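Local coordinates for receptor-like protein kinase ANXUR1 (Arabidopsis thaliana, PDB 6FIG), which is a plant receptor-like kinase with a malectin-like ectodomain, probably sensing extracellular signals during reproduction and relaying them by serine/threonine phosphorylation, at residues P162-T167 and L207-Y212; Q196-S201 and A247-T252; F233-Q238 and H285-Q290; G319-G322 and P327-K330. All blocks are in the same frame, centred on the assembly; numbering follows the deposited sequence.

Contact 1: P162-T167 and L207-Y212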
loop_
_atom_site.group_PDB
_atom_site.type_symbol
_atom_site.label_atom_id
_atom_site.label_comp_id
_atom_site.label_asym_id
_atom_site.label_seq_id
_atom_site.Cartn_x
_atom_site.Cartn_y
_atom_site.Cartn_z
ATOM N N PRO A 162 9.930 7.248 5.070
ATOM C CA PRO A 162 10.434 8.613 5.149
ATOM C C PRO A 162 11.390 8.835 6.339
ATOM O O PRO A 162 11.507 8.007 7.256
ATOM C CB PRO A 162 9.148 9.461 5.359
ATOM C CG PRO A 162 8.012 8.549 5.037
ATOM C CD PRO A 162 8.486 7.168 5.359
ATOM N N GLU A 163 12.073 9.970 6.282
ATOM C CA GLU A 163 12.955 10.378 7.375
ATOM C C GLU A 163 12.133 10.941 8.522
ATOM O O GLU A 163 11.930 12.143 8.633
ATOM C CB GLU A 163 13.974 11.401 6.879
ATOM C CG GLU A 163 14.932 10.820 5.859
ATOM C CD GLU A 163 15.992 9.894 6.446
ATOM O OE1 GLU A 163 16.063 9.677 7.676
ATOM O OE2 GLU A 163 16.785 9.382 5.632
ATOM N N LEU A 164 11.658 10.049 9.376
ATOM C CA LEU A 164 10.726 10.427 10.429
ATOM C C LEU A 164 11.433 10.792 11.728
ATOM O O LEU A 164 10.754 11.067 12.720
ATOM C CB LEU A 164 9.736 9.306 10.689
ATOM C CG LEU A 164 8.803 9.048 9.490
ATOM C CD1 LEU A 164 7.845 7.930 9.867
ATOM C CD2 LEU A 164 8.065 10.291 9.063
ATOM N N PHE A 165 12.775 10.796 11.720
ATOM C CA PHE A 165 13.583 11.037 12.922
ATOM C C PHE A 165 14.430 12.275 12.729
ATOM O O PHE A 165 14.981 12.511 11.667
ATOM C CB PHE A 165 14.486 9.836 13.201
ATOM C CG PHE A 165 13.720 8.547 13.341
ATOM C CD1 PHE A 165 12.974 8.305 14.483
ATOM C CD2 PHE A 165 13.672 7.636 12.301
ATOM C CE1 PHE A 165 12.241 7.119 14.620
ATOM C CE2 PHE A 165 12.955 6.457 12.419
ATOM C CZ PHE A 165 12.223 6.200 13.575
ATOM N N ASP A 166 14.511 13.090 13.764
ATOM C CA ASP A 166 15.385 14.255 13.750
ATOM C C ASP A 166 16.011 14.333 15.150
ATOM O O ASP A 166 16.436 13.295 15.682
ATOM C CB ASP A 166 14.600 15.505 13.349
ATOM C CG ASP A 166 15.502 16.650 12.952
ATOM O OD1 ASP A 166 16.402 16.438 12.100
ATOM O OD2 ASP A 166 15.315 17.759 13.481
ATOM N N THR A 167 16.023 15.493 15.790
ATOM C CA THR A 167 16.675 15.620 17.077
ATOM C C THR A 167 15.730 15.257 18.216
ATOM O O THR A 167 14.502 15.318 18.085
ATOM C CB THR A 167 17.254 17.031 17.288
ATOM O OG1 THR A 167 16.188 17.983 17.325
ATOM C CG2 THR A 167 18.198 17.395 16.196
ATOM N N LEU A 207 3.194 1.963 6.219
ATOM C CA LEU A 207 4.352 1.392 6.887
ATOM C C LEU A 207 4.043 0.107 7.670
ATOM O O LEU A 207 4.934 -0.515 8.206
ATOM C CB LEU A 207 5.008 2.430 7.811
ATOM C CG LEU A 207 5.591 3.661 7.121
ATOM C CD1 LEU A 207 6.117 4.643 8.167
ATOM C CD2 LEU A 207 6.692 3.250 6.148
ATOM N N THR A 208 2.761 -0.260 7.730
ATOM C CA THR A 208 2.293 -1.460 8.424
ATOM C C THR A 208 2.846 -1.727 9.817
ATOM O O THR A 208 3.008 -2.876 10.229
ATOM C CB THR A 208 2.346 -2.739 7.530
ATOM O OG1 THR A 208 3.701 -3.075 7.180
ATOM C CG2 THR A 208 1.507 -2.566 6.299
ATOM N N ARG A 209 3.087 -0.645 10.561
ATOM C CA ARG A 209 3.433 -0.723 11.974
ATOM C C ARG A 209 2.199 -1.086 12.796
ATOM O O ARG A 209 1.103 -0.595 12.541
ATOM C CB ARG A 209 3.944 0.615 12.497
ATOM C CG ARG A 209 5.216 1.108 11.835
ATOM C CD ARG A 209 5.445 2.598 12.078
ATOM N NE ARG A 209 4.379 3.384 11.491
ATOM C CZ ARG A 209 4.333 4.718 11.436
ATOM N NH1 ARG A 209 5.301 5.472 11.941
ATOM N NH2 ARG A 209 3.272 5.296 10.897
ATOM N N THR A 210 2.392 -1.949 13.781
ATOM C CA THR A 210 1.341 -2.276 14.721
ATOM C C THR A 210 1.484 -1.357 15.932
ATOM O O THR A 210 2.571 -1.201 16.457
ATOM C CB THR A 210 1.438 -3.742 15.150
ATOM O OG1 THR A 210 1.350 -4.552 13.976
ATOM C CG2 THR A 210 0.301 -4.113 16.068
ATOM N N TRP A 211 0.379 -0.760 16.367
ATOM C CA TRP A 211 0.376 0.096 17.572
ATOM C C TRP A 211 -0.411 -0.645 18.657
ATOM O O TRP A 211 -1.593 -0.921 18.489
ATOM C CB TRP A 211 -0.228 1.457 17.277
ATOM C CG TRP A 211 0.419 2.214 16.165
ATOM C CD1 TRP A 211 0.327 1.948 14.810
ATOM C CD2 TRP A 211 1.302 3.338 16.292
ATOM N NE1 TRP A 211 1.073 2.869 14.107
ATOM C CE2 TRP A 211 1.684 3.725 14.990
ATOM C CE3 TRP A 211 1.779 4.084 17.389
ATOM C CZ2 TRP A 211 2.535 4.788 14.756
ATOM C CZ3 TRP A 211 2.603 5.145 17.147
ATOM C CH2 TRP A 211 2.977 5.492 15.849
ATOM N N TYR A 212 0.234 -0.983 19.761
ATOM C CA TYR A 212 -0.382 -1.853 20.769
ATOM C C TYR A 212 -0.977 -1.050 21.921
ATOM O O TYR A 212 -0.444 0.004 22.310
ATOM C CB TYR A 212 0.664 -2.794 21.331
ATOM C CG TYR A 212 1.237 -3.745 20.308
ATOM C CD1 TYR A 212 0.634 -4.962 20.071
ATOM C CD2 TYR A 212 2.377 -3.410 19.577
ATOM C CE1 TYR A 212 1.167 -5.847 19.129
ATOM C CE2 TYR A 212 2.919 -4.282 18.641
ATOM C CZ TYR A 212 2.304 -5.490 18.421
ATOM O OH TYR A 212 2.841 -6.340 17.485
#
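Leu164 and Leu207 meet tip to tip in a buried contact of the malectin-like ectodomain, where the loop leaving strand 151-161 faces the loop that leads into strand 212-213. From Leu207 CB outward, the chain runs toward the 162-167 loop: CG stands anti to the carbonyl carbon (chi1 -64°), which carries both methyls that way. CD1 then reaches Leu164 CD1 at 4.1 Å. The other branch turns to the proline ring: Leu207 CD2 lies 4.4 Å from Pro162 CD, a looser touch at the edge of the patch. Behind these methyls, Leu207 also packs on Ile159 and Met161 of strand 151-161, and it touches Lys69 of the second subunit.

Arg209 comes at Leu164 from the opposite direction. Its polar end belongs elsewhere: NE forms a salt bridge with Asp203, and NH2 donates to the backbone O of Ser243. What it offers Leu164 is an oblique approach, with Arg209 NH1 4.1 Å from Leu164 CD1. The guanidinium is held as a flat layer within its own segment, Trp211 CZ2 lying 3.8 Å above one face and Leu207 CD1 3.7 Å above the other.

Contact 2: Q196-S201 and A247-T252. With CA (calcium ion), chain H.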
loop_
_atom_site.group_PDB
_atom_site.type_symbol
_atom_site.label_atom_id
_atom_site.label_comp_id
_atom_site.label_asym_id
_atom_site.label_seq_id
_atom_site.Cartn_x
_atom_site.Cartn_y
_atom_site.Cartn_z
ATOM N N GLN A 196 -7.302 0.882 21.468
ATOM C CA GLN A 196 -7.159 -0.513 21.075
ATOM C C GLN A 196 -5.950 -0.688 20.154
ATOM O O GLN A 196 -5.478 0.257 19.530
ATOM C CB GLN A 196 -8.418 -1.005 20.354
ATOM C CG GLN A 196 -9.663 -1.024 21.235
ATOM C CD GLN A 196 -10.912 -1.483 20.497
ATOM O OE1 GLN A 196 -11.894 -0.741 20.394
ATOM N NE2 GLN A 196 -10.889 -2.714 19.990
ATOM N N ASP A 197 -5.468 -1.927 20.064
ATOM C CA ASP A 197 -4.439 -2.253 19.096
ATOM C C ASP A 197 -4.844 -1.740 17.711
ATOM O O ASP A 197 -5.992 -1.923 17.271
ATOM C CB ASP A 197 -4.233 -3.767 18.958
ATOM C CG ASP A 197 -3.638 -4.440 20.201
ATOM O OD1 ASP A 197 -3.192 -3.780 21.166
ATOM O OD2 ASP A 197 -3.624 -5.701 20.195
ATOM N N ILE A 198 -3.890 -1.129 17.022
ATOM C CA ILE A 198 -4.045 -0.749 15.630
ATOM C C ILE A 198 -3.200 -1.730 14.808
ATOM O O ILE A 198 -1.970 -1.703 14.938
ATOM C CB ILE A 198 -3.535 0.679 15.367
ATOM C CG1 ILE A 198 -4.270 1.690 16.247
ATOM C CG2 ILE A 198 -3.721 1.038 13.897
ATOM C CD1 ILE A 198 -3.706 3.096 16.171
ATOM N N PRO A 199 -3.841 -2.560 13.957
ATOM C CA PRO A 199 -3.100 -3.511 13.118
ATOM C C PRO A 199 -2.349 -2.772 12.019
ATOM O O PRO A 199 -2.715 -1.645 11.658
ATOM C CB PRO A 199 -4.192 -4.391 12.519
ATOM C CG PRO A 199 -5.368 -3.480 12.427
ATOM C CD PRO A 199 -5.280 -2.552 13.612
ATOM N N GLY A 200 -1.302 -3.404 11.502
ATOM C CA GLY A 200 -0.492 -2.813 10.430
ATOM C C GLY A 200 -1.296 -2.375 9.213
ATOM O O GLY A 200 -1.003 -1.356 8.587
ATOM N N SER A 201 -2.365 -3.095 8.897
ATOM C CA SER A 201 -3.223 -2.713 7.781
ATOM C C SER A 201 -3.871 -1.331 7.932
ATOM O O SER A 201 -4.333 -0.755 6.964
ATOM C CB SER A 201 -4.308 -3.778 7.567
ATOM O OG SER A 201 -5.160 -3.830 8.702
ATOM N N ALA A 247 -4.267 8.391 12.299
ATOM C CA ALA A 247 -5.225 9.273 12.978
ATOM C C ALA A 247 -5.800 8.656 14.241
ATOM O O ALA A 247 -6.025 9.360 15.237
ATOM C CB ALA A 247 -6.346 9.677 12.048
ATOM N N ASP A 248 -6.008 7.343 14.225
ATOM C CA ASP A 248 -6.587 6.673 15.382
ATOM C C ASP A 248 -5.745 6.761 16.648
ATOM O O ASP A 248 -6.326 6.740 17.742
ATOM C CB ASP A 248 -6.990 5.227 15.062
ATOM C CG ASP A 248 -8.381 5.136 14.383
ATOM O OD1 ASP A 248 -9.160 6.122 14.332
ATOM O OD2 ASP A 248 -8.731 4.057 13.893
ATOM N N ILE A 249 -4.418 6.903 16.536
ATOM C CA ILE A 249 -3.582 7.135 17.710
ATOM C C ILE A 249 -4.046 8.400 18.431
ATOM O O ILE A 249 -4.211 8.408 19.670
ATOM C CB ILE A 249 -2.087 7.307 17.311
ATOM C CG1 ILE A 249 -1.532 5.967 16.818
ATOM C CG2 ILE A 249 -1.245 7.922 18.428
ATOM C CD1 ILE A 249 -1.461 4.891 17.871
ATOM N N TYR A 250 -4.262 9.449 17.652
ATOM C CA TYR A 250 -4.581 10.774 18.190
ATOM C C TYR A 250 -6.017 10.890 18.686
ATOM O O TYR A 250 -6.312 11.792 19.474
ATOM C CB TYR A 250 -4.229 11.834 17.144
ATOM C CG TYR A 250 -2.763 11.819 16.803
ATOM C CD1 TYR A 250 -1.808 12.149 17.752
ATOM C CD2 TYR A 250 -2.319 11.414 15.553
ATOM C CE1 TYR A 250 -0.465 12.127 17.456
ATOM C CE2 TYR A 250 -0.968 11.397 15.242
ATOM C CZ TYR A 250 -0.042 11.709 16.204
ATOM O OH TYR A 250 1.300 11.695 15.919
ATOM N N LYS A 251 -6.896 9.969 18.281
ATOM C CA LYS A 251 -8.305 9.998 18.717
ATOM C C LYS A 251 -8.580 9.301 20.055
ATOM O O LYS A 251 -9.735 9.276 20.521
ATOM C CB LYS A 251 -9.216 9.403 17.629
ATOM C CG LYS A 251 -9.228 10.234 16.367
ATOM C CD LYS A 251 -10.027 9.574 15.241
ATOM C CE LYS A 251 -9.860 10.364 13.950
ATOM N NZ LYS A 251 -10.539 9.737 12.767
ATOM N N THR A 252 -7.554 8.711 20.665
ATOM C CA THR A 252 -7.675 8.156 21.998
ATOM C C THR A 252 -6.511 8.606 22.858
ATOM O O THR A 252 -5.410 8.840 22.367
ATOM C CB THR A 252 -7.712 6.626 22.012
ATOM O OG1 THR A 252 -6.542 6.134 21.360
ATOM C CG2 THR A 252 -8.986 6.098 21.324
HETATM CA CA CA H . -4.237 6.878 21.605
#
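The backbone O of Ile249, the residue whose side chain meets Ile198 here, binds a calcium ion at 2.5 Å. Thr252 adds two more ligands, with its O and its OG1 each 2.4 Å from the metal. Rotation of the threonine to chi1 56° sets OG1 between the backbone N and the carbonyl carbon, and the residue chelates through both oxygens. Asn192 OD1, Val193 O and Asn365 O complete the six protein ligands, so the ion ties the weakly bonded helix 247-250 to the beginning of strand 252-255.

The contact between the two segments themselves is apolar. Ile198 runs out extended (chi2 173°) and its CD1 lands on the end of Ile249, whose chain bends at chi2, so that the two side chains cross at about a right angle. The methyls press hard: Ile198 CD1 is 3.3 Å from Ile249 CD1, tighter than ordinary van der Waals contact, and 3.7 Å from Ile249 CG1. Asp248 joins through its methylene, its CB 4.1 Å from Ile198 CD1.

The loop 196-201 is tied in by a backbone bond between Ile198 and Trp211, and Ile249 packs on the Trp211 side chain. The loop joining strands 185-192 and 212-213 thus rests, through Ile198, on helix 247-250, which runs on into strand 252-255; that strand pairs with 363-372, the source of Asn365.

Contact 3: F233-Q238 and H285-Q290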
loop_
_atom_site.group_PDB
_atom_site.type_symbol
_atom_site.label_atom_id
_atom_site.label_comp_id
_atom_site.label_asym_id
_atom_site.label_seq_id
_atom_site.Cartn_x
_atom_site.Cartn_y
_atom_site.Cartn_z
ATOM N N PHE A 233 -14.857 13.345 14.890
ATOM C CA PHE A 233 -13.791 14.286 15.231
ATOM C C PHE A 233 -12.674 14.119 14.202
ATOM O O PHE A 233 -12.290 12.990 13.915
ATOM C CB PHE A 233 -13.235 14.017 16.632
ATOM C CG PHE A 233 -12.297 15.087 17.110
ATOM C CD1 PHE A 233 -12.789 16.261 17.661
ATOM C CD2 PHE A 233 -10.930 14.945 16.969
ATOM C CE1 PHE A 233 -11.932 17.261 18.090
ATOM C CE2 PHE A 233 -10.065 15.939 17.396
ATOM C CZ PHE A 233 -10.569 17.103 17.946
ATOM N N ARG A 234 -12.164 15.232 13.660
ATOM C CA ARG A 234 -11.122 15.193 12.638
ATOM C C ARG A 234 -9.786 15.598 13.259
ATOM O O ARG A 234 -9.705 16.564 14.037
ATOM C CB ARG A 234 -11.439 16.077 11.412
ATOM C CG ARG A 234 -10.510 15.778 10.230
ATOM C CD ARG A 234 -10.796 16.570 8.953
ATOM N NE ARG A 234 -9.636 16.558 8.040
ATOM C CZ ARG A 234 -9.257 15.535 7.258
ATOM N NH1 ARG A 234 -9.939 14.387 7.235
ATOM N NH2 ARG A 234 -8.174 15.654 6.478
ATOM N N ILE A 235 -8.764 14.810 12.944
ATOM C CA ILE A 235 -7.392 15.109 13.307
ATOM C C ILE A 235 -6.838 15.994 12.201
ATOM O O ILE A 235 -6.781 15.590 11.035
ATOM C CB ILE A 235 -6.538 13.833 13.461
ATOM C CG1 ILE A 235 -7.176 12.862 14.490
ATOM C CG2 ILE A 235 -5.102 14.197 13.844
ATOM C CD1 ILE A 235 -7.415 13.450 15.879
ATOM N N ASN A 236 -6.403 17.180 12.583
ATOM C CA ASN A 236 -5.916 18.189 11.668
ATOM C C ASN A 236 -4.385 18.233 11.655
ATOM O O ASN A 236 -3.758 18.966 12.412
ATOM C CB ASN A 236 -6.499 19.539 12.098
ATOM C CG ASN A 236 -6.048 20.674 11.227
ATOM O OD1 ASN A 236 -5.534 20.461 10.131
ATOM N ND2 ASN A 236 -6.244 21.914 11.724
ATOM N N TYR A 237 -3.776 17.441 10.781
ATOM C CA TYR A 237 -2.321 17.296 10.793
ATOM C C TYR A 237 -1.499 18.564 10.479
ATOM O O TYR A 237 -0.348 18.644 10.877
ATOM C CB TYR A 237 -1.886 16.176 9.827
ATOM C CG TYR A 237 -2.082 14.763 10.359
ATOM C CD1 TYR A 237 -3.336 14.169 10.379
ATOM C CD2 TYR A 237 -1.002 14.010 10.799
ATOM C CE1 TYR A 237 -3.508 12.878 10.859
ATOM C CE2 TYR A 237 -1.161 12.706 11.276
ATOM C CZ TYR A 237 -2.419 12.140 11.272
ATOM O OH TYR A 237 -2.571 10.856 11.731
ATOM N N GLN A 238 -2.059 19.500 9.717
ATOM C CA GLN A 238 -1.310 20.684 9.235
ATOM C C GLN A 238 -0.046 20.251 8.458
ATOM O O GLN A 238 -0.177 19.527 7.488
ATOM C CB GLN A 238 -1.008 21.672 10.374
ATOM C CG GLN A 238 -2.239 22.305 10.975
ATOM C CD GLN A 238 -1.898 23.453 11.936
ATOM O OE1 GLN A 238 -0.897 23.403 12.674
ATOM N NE2 GLN A 238 -2.734 24.481 11.933
ATOM N N HIS A 285 3.317 11.130 21.708
ATOM C CA HIS A 285 2.329 11.632 20.772
ATOM C C HIS A 285 1.170 12.267 21.548
ATOM O O HIS A 285 0.630 11.643 22.472
ATOM C CB HIS A 285 1.776 10.485 19.922
ATOM C CG HIS A 285 2.772 9.886 18.986
ATOM N ND1 HIS A 285 2.934 10.330 17.692
ATOM C CD2 HIS A 285 3.655 8.885 19.161
ATOM C CE1 HIS A 285 3.874 9.608 17.108
ATOM N NE2 HIS A 285 4.321 8.719 17.970
ATOM N N PHE A 286 0.787 13.468 21.126
ATOM C CA PHE A 286 -0.287 14.214 21.804
ATOM C C PHE A 286 -1.299 14.756 20.824
ATOM O O PHE A 286 -0.947 15.154 19.726
ATOM C CB PHE A 286 0.268 15.403 22.576
ATOM C CG PHE A 286 1.257 15.058 23.636
ATOM C CD1 PHE A 286 0.843 14.626 24.899
ATOM C CD2 PHE A 286 2.627 15.272 23.422
ATOM C CE1 PHE A 286 1.770 14.374 25.897
ATOM C CE2 PHE A 286 3.543 15.012 24.417
ATOM C CZ PHE A 286 3.123 14.577 25.662
ATOM N N CYS A 287 -2.558 14.848 21.252
ATOM C CA CYS A 287 -3.570 15.561 20.502
ATOM C C CYS A 287 -4.686 15.838 21.498
ATOM O O CYS A 287 -5.217 14.907 22.112
ATOM C CB CYS A 287 -4.098 14.754 19.316
ATOM S SG CYS A 287 -5.358 15.612 18.333
ATOM N N GLU A 288 -5.006 17.106 21.663
ATOM C CA GLU A 288 -6.058 17.502 22.584
ATOM C C GLU A 288 -7.378 17.447 21.848
ATOM O O GLU A 288 -7.586 18.207 20.912
ATOM C CB GLU A 288 -5.827 18.918 23.122
ATOM C CG GLU A 288 -6.909 19.421 24.099
ATOM C CD GLU A 288 -7.043 18.507 25.278
ATOM O OE1 GLU A 288 -6.073 18.429 26.056
ATOM O OE2 GLU A 288 -8.097 17.845 25.421
ATOM N N PHE A 289 -8.266 16.550 22.255
ATOM C CA PHE A 289 -9.578 16.435 21.608
ATOM C C PHE A 289 -10.774 16.738 22.517
ATOM O O PHE A 289 -11.920 16.630 22.083
ATOM C CB PHE A 289 -9.734 15.082 20.891
ATOM C CG PHE A 289 -9.523 13.882 21.766
ATOM C CD1 PHE A 289 -8.387 13.086 21.613
ATOM C CD2 PHE A 289 -10.471 13.513 22.724
ATOM C CE1 PHE A 289 -8.184 11.973 22.407
ATOM C CE2 PHE A 289 -10.267 12.406 23.528
ATOM C CZ PHE A 289 -9.127 11.625 23.360
ATOM N N GLN A 290 -10.518 17.164 23.750
ATOM C CA GLN A 290 -11.607 17.576 24.658
ATOM C C GLN A 290 -11.596 19.059 24.965
ATOM O O GLN A 290 -12.617 19.737 24.841
ATOM C CB GLN A 290 -11.531 16.769 25.936
ATOM C CG GLN A 290 -11.793 15.298 25.687
ATOM C CD GLN A 290 -12.042 14.537 26.963
ATOM O OE1 GLN A 290 -11.229 14.579 27.892
ATOM N NE2 GLN A 290 -13.155 13.814 27.011
#
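Phe233 and Phe289 make the CH-pi part of this contact, and they do it with one ring rather than two. The CB of Phe289 sits over one face of the Phe233 ring, 3.9 Å from its centroid and 25° off the normal, displaced toward the rim. Its closest ring atom is Phe233 CE2, 3.6 Å from Phe289 CB. The torsion of Phe289 explains the choice: chi1 of 56° turns the phenyl group away from Phe233 toward Ala229, leaving the methylene to cover the neighbouring ring.

A second, purely apolar pair lies alongside. Ile235 CD1 reaches Cys287 SG at 3.9 Å, and the same methyl lies in plane at the edge of the Phe233 ring. The sulfur, anti to the backbone N of Cys287, is carried out toward the 233-238 loop, and the methyl meets it from the side.

Cys287 lies near the end of strand 278-287 of the malectin-like domain, a strand that runs antiparallel to both 327-336 and 363-372; the loop 233-238 packs against this part of it. Ile235 and Cys287 also pack on Tyr250 of helix 247-250.

Polar bonds hold the loop beyond the strand. Glu288 OE2 accepts the backbone N of Gln290 at 3.0 Å, with an N-H...O angle of 152°, through its anti lone pair, and takes the N of Leu291 as well, while OE1 forms a salt bridge with Lys297. Asn365 ND2 donates to the backbone O of Cys287, and the backbone O of Asn365 is a calcium ligand.

Contact 4: G319-G322 and P327-K330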
loop_
_atom_site.group_PDB
_atom_site.type_symbol
_atom_site.label_atom_id
_atom_site.label_comp_id
_atom_site.label_asym_id
_atom_site.label_seq_id
_atom_site.Cartn_x
_atom_site.Cartn_y
_atom_site.Cartn_z
ATOM N N GLY A 319 -1.073 24.550 24.398
ATOM C CA GLY A 319 0.079 25.453 24.472
ATOM C C GLY A 319 1.066 25.221 23.344
ATOM O O GLY A 319 1.569 26.167 22.754
ATOM N N TRP A 320 1.336 23.952 23.056
ATOM C CA TRP A 320 2.191 23.548 21.956
ATOM C C TRP A 320 1.552 23.622 20.579
ATOM O O TRP A 320 2.175 24.130 19.650
ATOM C CB TRP A 320 2.654 22.110 22.173
ATOM C CG TRP A 320 3.847 21.952 23.046
ATOM C CD1 TRP A 320 4.939 22.756 23.114
ATOM C CD2 TRP A 320 4.108 20.838 23.893
ATOM N NE1 TRP A 320 5.869 22.214 23.981
ATOM C CE2 TRP A 320 5.378 21.031 24.465
ATOM C CE3 TRP A 320 3.384 19.704 24.230
ATOM C CZ2 TRP A 320 5.927 20.134 25.389
ATOM C CZ3 TRP A 320 3.938 18.803 25.117
ATOM C CH2 TRP A 320 5.195 19.023 25.679
ATOM N N THR A 321 0.323 23.125 20.421
ATOM C CA THR A 321 -0.275 23.009 19.067
ATOM C C THR A 321 -1.040 24.235 18.602
ATOM O O THR A 321 -1.191 24.446 17.391
ATOM C CB THR A 321 -1.220 21.809 18.964
ATOM O OG1 THR A 321 -2.350 22.020 19.812
ATOM C CG2 THR A 321 -0.522 20.548 19.364
ATOM N N GLY A 322 -1.568 25.004 19.543
ATOM C CA GLY A 322 -2.391 26.161 19.248
ATOM C C GLY A 322 -3.871 25.872 19.087
ATOM O O GLY A 322 -4.645 26.801 19.100
ATOM N N PRO A 327 -2.523 17.241 15.949
ATOM C CA PRO A 327 -1.645 16.255 16.541
ATOM C C PRO A 327 -0.208 16.771 16.574
ATOM O O PRO A 327 0.168 17.673 15.820
ATOM C CB PRO A 327 -1.759 15.071 15.575
ATOM C CG PRO A 327 -1.935 15.731 14.246
ATOM C CD PRO A 327 -2.749 16.975 14.514
ATOM N N MET A 328 0.599 16.160 17.430
ATOM C CA MET A 328 2.014 16.490 17.521
ATOM C C MET A 328 2.737 15.360 18.204
ATOM O O MET A 328 2.132 14.439 18.764
ATOM C CB MET A 328 2.220 17.768 18.339
ATOM C CG MET A 328 1.705 17.629 19.755
ATOM S SD MET A 328 2.325 18.872 20.917
ATOM C CE MET A 328 4.019 18.346 21.096
ATOM N N TYR A 329 4.053 15.463 18.198
ATOM C CA TYR A 329 4.867 14.597 19.012
ATOM C C TYR A 329 6.050 15.377 19.554
ATOM O O TYR A 329 6.413 16.442 19.028
ATOM C CB TYR A 329 5.338 13.370 18.210
ATOM C CG TYR A 329 6.274 13.726 17.096
ATOM C CD1 TYR A 329 5.785 14.099 15.858
ATOM C CD2 TYR A 329 7.655 13.725 17.294
ATOM C CE1 TYR A 329 6.629 14.468 14.826
ATOM C CE2 TYR A 329 8.522 14.080 16.269
ATOM C CZ TYR A 329 8.000 14.424 15.027
ATOM O OH TYR A 329 8.802 14.802 13.980
ATOM N N LYS A 330 6.640 14.846 20.612
ATOM C CA LYS A 330 7.878 15.379 21.125
ATOM C C LYS A 330 8.824 14.236 21.418
ATOM O O LYS A 330 8.429 13.255 22.017
ATOM C CB LYS A 330 7.672 16.190 22.386
ATOM C CG LYS A 330 8.888 17.078 22.660
ATOM C CD LYS A 330 8.483 18.440 23.209
ATOM C CE LYS A 330 9.668 19.392 23.238
ATOM N NZ LYS A 330 10.682 19.037 24.268
#
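A Met-aromatic contact joins the last turn of helix 317-321 to strand 327-336: Met328 lies against the indole of Trp320. The sulfur comes in obliquely, Met328 SD being 4.6 Å from the centroid of the six-membered ring and 58° off its normal. The terminal methyl lies closer, also oblique to the indole and near its rim, with Met328 CE 3.5 Å from Trp320 CE3. Two torsions put it there: chi1 of 61° sends CG toward the helix, and the bend at chi3 (-72°) turns CE back toward the tryptophan. The two side chains run roughly perpendicular to each other.

Thr321 packs on the methionine beside the tryptophan. Its methyl CG2 is 3.7 Å from Met328 SD and equally close to CG, while its hydroxyl has two carbonyl acceptors near, Glu323 O, the stronger partner, and Ile317 O within the helix, which its one proton can serve only in turn. At the far end of the indole, the aliphatic part of Lys330 passes by, its CD 3.8 Å from Trp320 CZ2.

Met328 and Lys330 point to the helix, whereas Tyr329 between them turns away and forms a cation-pi pair with Arg283. Gly322 ends the helix with positive phi, after which four residues lead back into the strand. The whole is a short helix packed, near the surface, on the strand that directly follows it, a tight helix-to-strand connection in the malectin-like domain.

In the fold
All four contacts fall within the malectin-like region. Contact 1 lies nearest the centre of the chain, about 8 Å from it, and contacts 3 and 4 lie about 22 Å out, with contact 2 between at 14 Å. Contacts 1 and 2 interleave along the sequence, as do 2 and 3, while contact 4 comes after the others have closed. Contacts 1 and 2 touch through Trp211, and Tyr250 OH of contact 2 bonds His285 ND1 of contact 3. Contacts 3 and 4, centres 9 Å apart, share the paired strands 278-287 and 327-336. Parts distant in sequence are thus linked around contact 2, which holds two residues of one calcium site; contacts 1 and 4 do not touch.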